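Local structure of hydroxyethylphosphonate dioxygenase (Streptomyces albus, 6B9R) at residues R16-R30 with W68-N80. The protein probably converts 2-hydroxyethylphosphonate to hydroxymethylphosphonate as an iron-dependent, oxygen-using dioxygenase. Sequence-based numbering, arbitrary orientation.
Sequences RAAALLRAAANDLKR and WPLNERDLLPIHN. With 2HE ((2-hydroxyethyl)phosphonic acid), chain Q.
The first helix of an N-terminal all-helical bundle, 10-27, packs here against the loop that leaves helix 58-67 and runs on to strand 86-89. L28 meets W68 just past the helix end. Its CD1 sits over one face of the indole in a CH-pi contact, 3.8 Å from the centroid of the five-membered ring. With CG anti to the carbonyl carbon (chi1 -79°), L28 points its two methyls at the loop, and CD2 meets P69 CG tip to tip at 3.9 Å. A25 CB lies 4.0 Å from W68 CH2, and R30 CG passes the indole near NE1. That NE1 donates to D38, which also salt-bridges R30. Replacing W68 by an alanine would probably open a gap between A25, L28 and R30 and leave D38 without one of its donors. Back along the helix, towards its start, A24 CB touches both L70 CD2 (3.6 Å) and L75 CD2 (3.7 Å). L20 CD1 rests on the L76-P77 peptide, and A17 CB packs on P77 CD. R16 NH2 donates an almost straight bond to I78 O, 2.8 Å and 171°, in the carbonyl plane. Waters bridge A17 O to L75 O and L20 O to D74 O. The helix closes in a Schellman motif with K29 as C-prime. K29 CE lies 3.2 Å from O2 of the bound 2-hydroxyethylphosphonate, so this helix end borders a substrate site that includes W449 and R103, Y111 and N146 of the second subunit.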
ATOM      1  N   ARG A  16      -1.683  -9.450 -19.113  1.00 20.91           N
ATOM      2  CA  ARG A  16      -1.447  -9.171 -17.703  1.00 20.14           C
ATOM      3  C   ARG A  16      -2.066 -10.243 -16.822  1.00 19.71           C
ATOM      4  O   ARG A  16      -1.452 -10.677 -15.844  1.00 19.23           O
ATOM      5  CB  ARG A  16      -1.998  -7.786 -17.334  1.00 19.87           C
ATOM      6  CG  ARG A  16      -1.294  -6.650 -18.055  1.00 20.38           C
ATOM      7  CD  ARG A  16      -1.437  -5.305 -17.333  1.00 24.29           C
ATOM      8  NE  ARG A  16      -2.785  -4.749 -17.399  1.00 24.06           N
ATOM      9  CZ  ARG A  16      -3.309  -4.149 -18.468  1.00 23.77           C
ATOM     10  NH1 ARG A  16      -2.605  -4.029 -19.591  1.00 20.99           N
ATOM     11  NH2 ARG A  16      -4.548  -3.675 -18.418  1.00 22.20           N
ATOM     12  N   ALA A  17      -3.281 -10.689 -17.165  1.00 19.91           N
ATOM     13  CA  ALA A  17      -3.946 -11.718 -16.375  1.00 20.90           C
ATOM     14  C   ALA A  17      -3.206 -13.047 -16.471  1.00 19.70           C
ATOM     15  O   ALA A  17      -3.063 -13.757 -15.471  1.00 19.22           O
ATOM     16  CB  ALA A  17      -5.399 -11.880 -16.831  1.00 22.10           C
ATOM     17  N   ALA A  18      -2.720 -13.395 -17.665  1.00 20.35           N
ATOM     18  CA  ALA A  18      -1.950 -14.628 -17.806  1.00 20.52           C
ATOM     19  C   ALA A  18      -0.677 -14.567 -16.975  1.00 25.67           C
ATOM     20  O   ALA A  18      -0.302 -15.549 -16.321  1.00 23.22           O
ATOM     21  CB  ALA A  18      -1.625 -14.878 -19.276  1.00 21.31           C
ATOM     22  N   ALA A  19      -0.002 -13.415 -16.976  1.00 20.01           N
ATOM     23  CA  ALA A  19       1.207 -13.279 -16.172  1.00 19.61           C
ATOM     24  C   ALA A  19       0.905 -13.406 -14.683  1.00 24.43           C
ATOM     25  O   ALA A  19       1.721 -13.950 -13.933  1.00 19.45           O
ATOM     26  CB  ALA A  19       1.909 -11.956 -16.464  1.00 21.68           C
ATOM     27  N   LEU A  20      -0.258 -12.909 -14.233  1.00 18.55           N
ATOM     28  CA  LEU A  20      -0.634 -13.070 -12.827  1.00 17.84           C
ATOM     29  C   LEU A  20      -0.863 -14.526 -12.471  1.00 19.10           C
ATOM     30  O   LEU A  20      -0.615 -14.935 -11.328  1.00 18.39           O
ATOM     31  CB  LEU A  20      -1.901 -12.290 -12.503  1.00 17.59           C
ATOM     32  CG  LEU A  20      -1.708 -10.781 -12.516  1.00 17.49           C
ATOM     33  CD1 LEU A  20      -3.040 -10.117 -12.290  1.00 22.45           C
ATOM     34  CD2 LEU A  20      -0.674 -10.337 -11.463  1.00 18.15           C
ATOM     35  N   LEU A  21      -1.372 -15.308 -13.420  1.00 21.21           N
ATOM     36  CA  LEU A  21      -1.593 -16.726 -13.153  1.00 19.61           C
ATOM     37  C   LEU A  21      -0.274 -17.468 -13.006  1.00 24.91           C
ATOM     38  O   LEU A  21      -0.126 -18.311 -12.109  1.00 18.97           O
ATOM     39  CB  LEU A  21      -2.432 -17.339 -14.264  1.00 18.91           C
ATOM     40  CG  LEU A  21      -2.640 -18.849 -14.101  1.00 18.97           C
ATOM     41  CD1 LEU A  21      -3.320 -19.132 -12.773  1.00 20.67           C
ATOM     42  CD2 LEU A  21      -3.458 -19.384 -15.265  1.00 24.76           C
ATOM     43  N   ARG A  22       0.686 -17.196 -13.897  1.00 18.74           N
ATOM     44  CA  ARG A  22       2.007 -17.800 -13.747  1.00 18.75           C
ATOM     45  C   ARG A  22       2.665 -17.341 -12.452  1.00 18.09           C
ATOM     46  O   ARG A  22       3.281 -18.139 -11.733  1.00 19.21           O
ATOM     47  CB  ARG A  22       2.893 -17.456 -14.950  1.00 19.34           C
ATOM     48  CG  ARG A  22       4.372 -17.828 -14.747  1.00 23.38           C
ATOM     49  CD  ARG A  22       4.575 -19.342 -14.620  1.00 20.68           C
ATOM     50  NE  ARG A  22       4.520 -19.997 -15.920  1.00 21.98           N
ATOM     51  CZ  ARG A  22       4.493 -21.315 -16.096  1.00 23.86           C
ATOM     52  NH1 ARG A  22       4.499 -22.129 -15.049  1.00 20.91           N
ATOM     53  NH2 ARG A  22       4.452 -21.820 -17.324  1.00 25.01           N
ATOM     54  N   ALA A  23       2.540 -16.057 -12.126  1.00 20.55           N
ATOM     55  CA  ALA A  23       3.145 -15.564 -10.893  1.00 17.20           C
ATOM     56  C   ALA A  23       2.542 -16.248  -9.670  1.00 16.64           C
ATOM     57  O   ALA A  23       3.259 -16.575  -8.718  1.00 17.78           O
ATOM     58  CB  ALA A  23       2.981 -14.043 -10.797  1.00 17.02           C
ATOM     59  N   ALA A  24       1.224 -16.471  -9.675  1.00 16.62           N
ATOM     60  CA  ALA A  24       0.588 -17.116  -8.528  1.00 18.33           C
ATOM     61  C   ALA A  24       1.086 -18.542  -8.372  1.00 25.10           C
ATOM     62  O   ALA A  24       1.352 -19.002  -7.254  1.00 16.88           O
ATOM     63  CB  ALA A  24      -0.934 -17.110  -8.682  1.00 18.04           C
ATOM     64  N   ALA A  25       1.204 -19.255  -9.486  1.00 16.81           N
ATOM     65  CA  ALA A  25       1.687 -20.631  -9.448  1.00 16.95           C
ATOM     66  C   ALA A  25       3.139 -20.686  -8.986  1.00 18.44           C
ATOM     67  O   ALA A  25       3.489 -21.485  -8.112  1.00 23.21           O
ATOM     68  CB  ALA A  25       1.522 -21.262 -10.824  1.00 20.11           C
ATOM     69  N   ASN A  26       3.996 -19.832  -9.555  1.00 20.42           N
ATOM     70  CA  ASN A  26       5.379 -19.733  -9.091  1.00 16.83           C
ATOM     71  C   ASN A  26       5.451 -19.491  -7.589  1.00 18.49           C
ATOM     72  O   ASN A  26       6.269 -20.099  -6.888  1.00 18.44           O
ATOM     73  CB  ASN A  26       6.106 -18.601  -9.815  1.00 17.46           C
ATOM     74  CG  ASN A  26       6.538 -18.965 -11.213  1.00 20.41           C
ATOM     75  OD1 ASN A  26       6.483 -20.127 -11.626  1.00 21.74           O
ATOM     76  ND2 ASN A  26       6.997 -17.967 -11.951  1.00 20.03           N
ATOM     77  N   ASP A  27       4.625 -18.563  -7.080  1.00 18.49           N
ATOM     78  CA  ASP A  27       4.688 -18.202  -5.668  1.00 17.10           C
ATOM     79  C   ASP A  27       4.274 -19.354  -4.760  1.00 23.13           C
ATOM     80  O   ASP A  27       4.753 -19.443  -3.625  1.00 19.99           O
ATOM     81  CB  ASP A  27       3.809 -16.978  -5.395  1.00 14.77           C
ATOM     82  CG  ASP A  27       4.402 -15.702  -5.954  1.00 25.20           C
ATOM     83  OD1 ASP A  27       5.535 -15.738  -6.467  1.00 27.28           O
ATOM     84  OD2 ASP A  27       3.724 -14.661  -5.872  1.00 23.86           O
ATOM     85  N   LEU A  28       3.410 -20.243  -5.244  1.00 19.24           N
ATOM     86  CA  LEU A  28       2.975 -21.408  -4.493  1.00 18.54           C
ATOM     87  C   LEU A  28       3.841 -22.630  -4.757  1.00 21.56           C
ATOM     88  O   LEU A  28       3.501 -23.726  -4.299  1.00 20.77           O
ATOM     89  CB  LEU A  28       1.500 -21.718  -4.814  1.00 15.48           C
ATOM     90  CG  LEU A  28       0.541 -20.788  -4.045  1.00 18.20           C
ATOM     91  CD1 LEU A  28      -0.863 -20.752  -4.664  1.00 17.84           C
ATOM     92  CD2 LEU A  28       0.441 -21.235  -2.594  1.00 15.67           C
ATOM     93  N   LYS A  29       4.957 -22.464  -5.478  1.00 15.49           N
ATOM     94  CA  LYS A  29       5.805 -23.589  -5.871  1.00 16.85           C
ATOM     95  C   LYS A  29       4.979 -24.690  -6.538  1.00 18.72           C
ATOM     96  O   LYS A  29       5.156 -25.888  -6.280  1.00 21.35           O
ATOM     97  CB  LYS A  29       6.595 -24.114  -4.669  1.00 19.62           C
ATOM     98  CG  LYS A  29       7.431 -23.028  -3.963  1.00 23.34           C
ATOM     99  CD  LYS A  29       8.337 -22.302  -4.973  1.00 28.47           C
ATOM    100  CE  LYS A  29       9.443 -21.471  -4.304  1.00 30.42           C
ATOM    101  NZ  LYS A  29       8.910 -20.303  -3.561  1.00 33.35           N
ATOM    102  N   ARG A  30       4.069 -24.277  -7.424  1.00 16.55           N
ATOM    103  CA  ARG A  30       3.328 -25.189  -8.295  1.00 17.91           C
ATOM    104  C   ARG A  30       3.854 -25.025  -9.720  1.00 18.72           C
ATOM    105  O   ARG A  30       3.627 -23.987 -10.353  1.00 20.57           O
ATOM    106  CB  ARG A  30       1.829 -24.900  -8.235  1.00 21.63           C
ATOM    107  CG  ARG A  30       1.252 -24.850  -6.800  1.00 25.32           C
ATOM    108  CD  ARG A  30       1.552 -26.162  -6.071  1.00 23.09           C
ATOM    109  NE  ARG A  30       0.561 -26.545  -5.057  1.00 21.41           N
ATOM    110  CZ  ARG A  30       0.644 -26.243  -3.762  1.00 18.03           C
ATOM    111  NH1 ARG A  30      -0.296 -26.672  -2.930  1.00 20.24           N
ATOM    112  NH2 ARG A  30       1.651 -25.506  -3.297  1.00 18.90           N
ATOM    113  N   TRP A  68      -6.388 -22.994  -4.006  1.00 15.79           N
ATOM    114  CA  TRP A  68      -5.180 -22.368  -3.504  1.00 15.97           C
ATOM    115  C   TRP A  68      -5.539 -21.315  -2.465  1.00 17.40           C
ATOM    116  O   TRP A  68      -6.658 -20.787  -2.468  1.00 17.06           O
ATOM    117  CB  TRP A  68      -4.391 -21.694  -4.638  1.00 15.52           C
ATOM    118  CG  TRP A  68      -3.670 -22.612  -5.574  1.00 16.48           C
ATOM    119  CD1 TRP A  68      -3.323 -23.921  -5.358  1.00 15.60           C
ATOM    120  CD2 TRP A  68      -3.206 -22.282  -6.890  1.00 18.61           C
ATOM    121  NE1 TRP A  68      -2.662 -24.418  -6.465  1.00 15.65           N
ATOM    122  CE2 TRP A  68      -2.591 -23.438  -7.421  1.00 18.54           C
ATOM    123  CE3 TRP A  68      -3.262 -21.126  -7.676  1.00 22.70           C
ATOM    124  CZ2 TRP A  68      -2.022 -23.463  -8.698  1.00 22.42           C
ATOM    125  CZ3 TRP A  68      -2.703 -21.153  -8.944  1.00 26.20           C
ATOM    126  CH2 TRP A  68      -2.092 -22.322  -9.442  1.00 19.01           C
ATOM    127  N   PRO A  69      -4.597 -20.967  -1.551  1.00 18.48           N
ATOM    128  CA  PRO A  69      -4.847 -19.917  -0.557  1.00 19.76           C
ATOM    129  C   PRO A  69      -4.669 -18.510  -1.114  1.00 19.14           C
ATOM    130  O   PRO A  69      -3.907 -17.702  -0.581  1.00 18.03           O
ATOM    131  CB  PRO A  69      -3.806 -20.218   0.526  1.00 28.44           C
ATOM    132  CG  PRO A  69      -2.661 -20.779  -0.233  1.00 24.81           C
ATOM    133  CD  PRO A  69      -3.314 -21.653  -1.300  1.00 20.40           C
ATOM    134  N   LEU A  70      -5.361 -18.217  -2.209  1.00 15.82           N
ATOM    135  CA  LEU A  70      -5.364 -16.860  -2.736  1.00 16.20           C
ATOM    136  C   LEU A  70      -6.795 -16.455  -3.064  1.00 15.46           C
ATOM    137  O   LEU A  70      -7.741 -17.250  -2.955  1.00 18.08           O
ATOM    138  CB  LEU A  70      -4.444 -16.724  -3.960  1.00 20.97           C
ATOM    139  CG  LEU A  70      -4.544 -17.703  -5.139  1.00 25.70           C
ATOM    140  CD1 LEU A  70      -5.887 -17.673  -5.877  1.00 20.57           C
ATOM    141  CD2 LEU A  70      -3.414 -17.420  -6.109  1.00 25.35           C
ATOM    142  N   ASN A  71      -6.941 -15.194  -3.471  1.00 15.46           N
ATOM    143  CA  ASN A  71      -8.225 -14.589  -3.764  1.00 17.55           C
ATOM    144  C   ASN A  71      -8.385 -14.363  -5.257  1.00 15.69           C
ATOM    145  O   ASN A  71      -7.402 -14.192  -5.984  1.00 17.64           O
ATOM    146  CB  ASN A  71      -8.360 -13.259  -3.023  1.00 17.50           C
ATOM    147  CG  ASN A  71      -8.124 -13.424  -1.562  1.00 16.15           C
ATOM    148  OD1 ASN A  71      -8.992 -13.917  -0.842  1.00 19.38           O
ATOM    149  ND2 ASN A  71      -6.926 -13.061  -1.109  1.00 16.70           N
ATOM    150  N   GLU A  72      -9.644 -14.371  -5.699  1.00 15.85           N
ATOM    151  CA  GLU A  72      -9.949 -14.007  -7.075  1.00 16.54           C
ATOM    152  C   GLU A  72      -9.294 -12.679  -7.433  1.00 25.61           C
ATOM    153  O   GLU A  72      -8.755 -12.513  -8.534  1.00 20.11           O
ATOM    154  CB  GLU A  72     -11.464 -13.937  -7.269  1.00 16.13           C
ATOM    155  CG  GLU A  72     -12.212 -15.260  -7.049  1.00 16.76           C
ATOM    156  CD  GLU A  72     -12.679 -15.460  -5.607  1.00 27.71           C
ATOM    157  OE1 GLU A  72     -12.224 -14.711  -4.712  1.00 27.67           O
ATOM    158  OE2 GLU A  72     -13.500 -16.373  -5.369  1.00 31.11           O
ATOM    159  N   ARG A  73      -9.295 -11.737  -6.483  1.00 24.38           N
ATOM    160  CA  ARG A  73      -8.635 -10.447  -6.659  1.00 26.25           C
ATOM    161  C   ARG A  73      -7.168 -10.597  -7.049  1.00 28.80           C
ATOM    162  O   ARG A  73      -6.623  -9.742  -7.759  1.00 24.03           O
ATOM    163  CB  ARG A  73      -8.734  -9.637  -5.360  1.00 28.24           C
ATOM    164  CG  ARG A  73      -9.414  -8.321  -5.463  1.00 31.17           C
ATOM    165  CD  ARG A  73      -9.430  -7.583  -4.106  1.00 25.18           C
ATOM    166  NE  ARG A  73      -9.283  -6.135  -4.285  1.00 26.20           N
ATOM    167  CZ  ARG A  73      -8.197  -5.450  -3.939  1.00 28.62           C
ATOM    168  NH1 ARG A  73      -8.139  -4.142  -4.133  1.00 35.41           N
ATOM    169  NH2 ARG A  73      -7.166  -6.080  -3.401  1.00 36.24           N
ATOM    170  N   ASP A  74      -6.499 -11.644  -6.564  1.00 18.09           N
ATOM    171  CA  ASP A  74      -5.072 -11.796  -6.817  1.00 18.68           C
ATOM    172  C   ASP A  74      -4.766 -12.217  -8.244  1.00 23.13           C
ATOM    173  O   ASP A  74      -3.600 -12.160  -8.649  1.00 20.96           O
ATOM    174  CB  ASP A  74      -4.482 -12.806  -5.830  1.00 19.01           C
ATOM    175  CG  ASP A  74      -4.777 -12.436  -4.389  1.00 27.02           C
ATOM    176  OD1 ASP A  74      -4.825 -11.219  -4.089  1.00 26.19           O
ATOM    177  OD2 ASP A  74      -4.963 -13.348  -3.553  1.00 23.67           O
ATOM    178  N   LEU A  75      -5.768 -12.642  -9.013  1.00 17.42           N
ATOM    179  CA  LEU A  75      -5.546 -13.099 -10.375  1.00 19.72           C
ATOM    180  C   LEU A  75      -6.089 -12.127 -11.407  1.00 20.52           C
ATOM    181  O   LEU A  75      -5.999 -12.405 -12.613  1.00 20.41           O
ATOM    182  CB  LEU A  75      -6.178 -14.483 -10.589  1.00 17.69           C
ATOM    183  CG  LEU A  75      -5.550 -15.653  -9.813  1.00 18.60           C
ATOM    184  CD1 LEU A  75      -6.377 -16.919 -10.011  1.00 19.94           C
ATOM    185  CD2 LEU A  75      -4.101 -15.906 -10.228  1.00 21.04           C
ATOM    186  N   LEU A  76      -6.655 -10.998 -10.965  1.00 20.94           N
ATOM    187  CA  LEU A  76      -7.234 -10.019 -11.868  1.00 16.00           C
ATOM    188  C   LEU A  76      -6.305  -8.830 -12.036  1.00 15.94           C
ATOM    189  O   LEU A  76      -5.856  -8.246 -11.036  1.00 18.18           O
ATOM    190  CB  LEU A  76      -8.582  -9.542 -11.348  1.00 18.34           C
ATOM    191  CG  LEU A  76      -9.708 -10.574 -11.428  1.00 21.28           C
ATOM    192  CD1 LEU A  76     -10.904 -10.031 -10.713  1.00 18.09           C
ATOM    193  CD2 LEU A  76     -10.051 -10.871 -12.871  1.00 25.62           C
ATOM    194  N   PRO A  77      -5.994  -8.457 -13.268  1.00 16.03           N
ATOM    195  CA  PRO A  77      -5.312  -7.186 -13.511  1.00 17.07           C
ATOM    196  C   PRO A  77      -6.313  -6.045 -13.391  1.00 24.25           C
ATOM    197  O   PRO A  77      -7.514  -6.253 -13.228  1.00 26.96           O
ATOM    198  CB  PRO A  77      -4.810  -7.341 -14.951  1.00 16.13           C
ATOM    199  CG  PRO A  77      -5.863  -8.215 -15.590  1.00 21.77           C
ATOM    200  CD  PRO A  77      -6.250  -9.202 -14.515  1.00 19.89           C
ATOM    201  N   ILE A  78      -5.808  -4.822 -13.490  1.00 18.81           N
ATOM    202  CA  ILE A  78      -6.676  -3.676 -13.649  1.00 16.28           C
ATOM    203  C   ILE A  78      -6.652  -3.258 -15.113  1.00 21.93           C
ATOM    204  O   ILE A  78      -5.870  -3.765 -15.916  1.00 21.25           O
ATOM    205  CB  ILE A  78      -6.300  -2.511 -12.701  1.00 17.74           C
ATOM    206  CG1 ILE A  78      -4.938  -1.907 -13.047  1.00 19.02           C
ATOM    207  CG2 ILE A  78      -6.361  -2.951 -11.248  1.00 20.47           C
ATOM    208  CD1 ILE A  78      -4.771  -0.483 -12.463  1.00 21.40           C
ATOM    209  N   HIS A  79      -7.543  -2.350 -15.478  1.00 18.46           N
ATOM    210  CA  HIS A  79      -7.627  -1.886 -16.850  1.00 18.53           C
ATOM    211  C   HIS A  79      -6.671  -0.723 -17.071  1.00 19.94           C
ATOM    212  O   HIS A  79      -6.372   0.044 -16.156  1.00 18.66           O
ATOM    213  CB  HIS A  79      -9.049  -1.437 -17.188  1.00 19.32           C
ATOM    214  CG  HIS A  79     -10.072  -2.521 -17.062  1.00 21.92           C
ATOM    215  ND1 HIS A  79     -10.843  -2.938 -18.125  1.00 28.40           N
ATOM    216  CD2 HIS A  79     -10.465  -3.262 -15.997  1.00 17.88           C
ATOM    217  CE1 HIS A  79     -11.659  -3.896 -17.724  1.00 29.03           C
ATOM    218  NE2 HIS A  79     -11.449  -4.113 -16.439  1.00 24.88           N
ATOM    219  N   ASN A  80      -6.184  -0.613 -18.296  1.00 17.79           N
ATOM    220  CA  ASN A  80      -5.471   0.568 -18.759  1.00 20.36           C
ATOM    221  C   ASN A  80      -6.440   1.307 -19.669  1.00 17.23           C
ATOM    222  O   ASN A  80      -6.766   0.818 -20.757  1.00 21.44           O
ATOM    223  CB  ASN A  80      -4.184   0.197 -19.496  1.00 16.98           C
ATOM    224  CG  ASN A  80      -3.380   1.436 -19.920  1.00 25.19           C
ATOM    225  OD1 ASN A  80      -3.945   2.475 -20.249  1.00 21.66           O
ATOM    226  ND2 ASN A  80      -2.061   1.327 -19.892  1.00 21.68           N
TER
HETATM  227  O3  2HE Q 502      14.135 -22.691  -6.376  1.00 25.87           O
HETATM  228  P   2HE Q 502      13.383 -22.488  -4.977  1.00 38.97           P
HETATM  229  O1  2HE Q 502      13.215 -21.026  -4.656  1.00 35.75           O
HETATM  230  O2  2HE Q 502      11.959 -23.228  -5.100  1.00 29.46           O
HETATM  231  CA  2HE Q 502      14.331 -23.185  -3.616  1.00 33.21           C
HETATM  232  CB  2HE Q 502      13.592 -22.750  -2.366  1.00 34.32           C
HETATM  233  O4  2HE Q 502      13.474 -21.323  -2.367  1.00 42.22           O
HETATM  234  O   HOH W   1      -2.805  -4.653 -14.111  1.00 15.45           O
HETATM  235  O   HOH W   2      -6.852  -2.835 -20.251  1.00 27.59           O
HETATM  236  O   HOH W   3      -5.318 -14.723 -14.040  1.00 22.07           O
HETATM  237  O   HOH W   4      -0.755 -13.596  -8.873  1.00 34.67           O